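Local atomic coordinates of cytokinin riboside 5'-monophosphate phosphoribohydrolase (Streptomyces coelicolor, PDB entry 5ZI9), a protein that belongs to the LOG-like family of the SLOG clan, with a Rossmann-type fold built on a parallel beta sheet flanked by helices. Residues H234-D238 with V239-V243. Numbering follows the deposited sequence.
Sequences HVTDD and VDEAV
T236 and E241 meet in a local contact at a strand-turn-helix junction, where strand 234-236 gives way to helix 239-249. The strand is the last of the parallel sheet in chain order and lies at its edge within this chain, next to strand 200-203.

The hydroxyl of T236 is used twice. OG1 donates to E241 OE2 at 2.5 Å, and it accepts from the backbone N of D238 at 3.1 Å. The second bond is nearly straight (166°) and closes an ST turn over D237. The two bonds together fix the rotation of the hydroxyl. It approaches OE2 from above the carboxylate plane, 52° out of it. The E241 chain is extended and slides past T236 in the opposite direction, and its carboxylate ends beside the T236 hydroxyl.

D238 is the N-cap residue. Its CG lies anti to the backbone N (chi1 -179°), and this carries OD2 over the first turn of the helix. There OD2 accepts from E241 N at 3.0 Å, a weak, bent bond. D238 O makes the first regular helical bond, with A242 N at 2.9 Å. The carboxylates of D238 and E241 stay apart, with OD2 and OE2 4.8 Å from each other. Their like charges would probably favour protonation of one of them slightly, though the T236 hydroxyl and the helix N-terminus would work against this.

Beneath the polar layer, T236 CG2 packs on A242 CB at 3.9 Å. Both side chains also touch V201 of the neighbouring strand, and A242 reaches L96 of helix 88-102. D237 OD2 hydrogen-bonds to S205 OG, just beyond strand 200-203. The arrangement is an ST turn leading into an aspartate N-cap, at the final strand-to-helix connection of a Rossmann-type fold.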
# COMPACT_ATOMS: atom_id res chain seq x y z
N HIS B 234 -9.82 -29.70 26.46
CA HIS B 234 -10.62 -30.72 27.17
C HIS B 234 -11.02 -31.75 26.13
O HIS B 234 -11.22 -31.43 24.99
CB HIS B 234 -11.86 -30.12 27.89
CG HIS B 234 -11.67 -28.71 28.41
ND1 HIS B 234 -11.64 -28.40 29.76
CD2 HIS B 234 -11.51 -27.53 27.76
CE1 HIS B 234 -11.47 -27.09 29.91
NE2 HIS B 234 -11.39 -26.54 28.71
N VAL B 235 -11.09 -33.01 26.52
CA VAL B 235 -11.59 -34.05 25.68
C VAL B 235 -12.96 -34.48 26.20
O VAL B 235 -13.14 -34.71 27.38
CB VAL B 235 -10.65 -35.25 25.72
CG1 VAL B 235 -11.17 -36.38 24.81
CG2 VAL B 235 -9.25 -34.81 25.33
N THR B 236 -13.92 -34.63 25.30
CA THR B 236 -15.28 -34.97 25.67
C THR B 236 -15.96 -35.81 24.59
O THR B 236 -15.54 -35.82 23.43
CB THR B 236 -16.08 -33.70 25.97
OG1 THR B 236 -17.32 -34.06 26.57
CG2 THR B 236 -16.35 -32.89 24.74
N ASP B 237 -16.99 -36.54 24.99
CA ASP B 237 -17.84 -37.22 24.03
C ASP B 237 -19.22 -36.60 24.03
O ASP B 237 -20.06 -37.07 23.31
CB ASP B 237 -17.91 -38.70 24.36
CG ASP B 237 -16.59 -39.41 24.11
OD1 ASP B 237 -15.99 -39.30 23.02
OD2 ASP B 237 -16.14 -40.11 25.01
N ASP B 238 -19.43 -35.52 24.78
CA ASP B 238 -20.75 -34.98 24.97
C ASP B 238 -20.83 -33.60 24.32
O ASP B 238 -20.11 -32.65 24.67
CB ASP B 238 -21.10 -34.92 26.47
CG ASP B 238 -22.49 -34.38 26.71
OD1 ASP B 238 -23.38 -34.72 25.93
OD2 ASP B 238 -22.70 -33.57 27.62
N VAL B 239 -21.73 -33.50 23.36
CA VAL B 239 -21.88 -32.31 22.58
C VAL B 239 -22.33 -31.20 23.50
O VAL B 239 -21.80 -30.09 23.43
CB VAL B 239 -22.88 -32.56 21.43
CG1 VAL B 239 -23.37 -31.26 20.80
CG2 VAL B 239 -22.23 -33.46 20.39
N ASP B 240 -23.29 -31.48 24.37
CA ASP B 240 -23.75 -30.41 25.30
C ASP B 240 -22.68 -29.96 26.33
O ASP B 240 -22.68 -28.78 26.74
CB ASP B 240 -25.07 -30.78 25.99
CG ASP B 240 -26.26 -30.57 25.10
OD1 ASP B 240 -26.38 -29.49 24.52
OD2 ASP B 240 -27.08 -31.48 24.96
N GLU B 241 -21.75 -30.86 26.70
CA GLU B 241 -20.57 -30.46 27.51
C GLU B 241 -19.62 -29.54 26.69
O GLU B 241 -19.26 -28.44 27.15
CB GLU B 241 -19.81 -31.68 28.04
CG GLU B 241 -18.70 -31.38 29.05
CD GLU B 241 -17.93 -32.63 29.50
OE1 GLU B 241 -17.14 -32.53 30.44
OE2 GLU B 241 -18.07 -33.72 28.94
N ALA B 242 -19.27 -29.97 25.48
CA ALA B 242 -18.41 -29.17 24.59
C ALA B 242 -18.91 -27.79 24.42
O ALA B 242 -18.14 -26.85 24.55
CB ALA B 242 -18.24 -29.82 23.23
N VAL B 243 -20.21 -27.65 24.18
CA VAL B 243 -20.78 -26.31 23.99
C VAL B 243 -20.71 -25.49 25.25
O VAL B 243 -20.50 -24.30 25.20
CB VAL B 243 -22.22 -26.36 23.47
CG1 VAL B 243 -22.84 -24.97 23.36
CG2 VAL B 243 -22.22 -27.00 22.09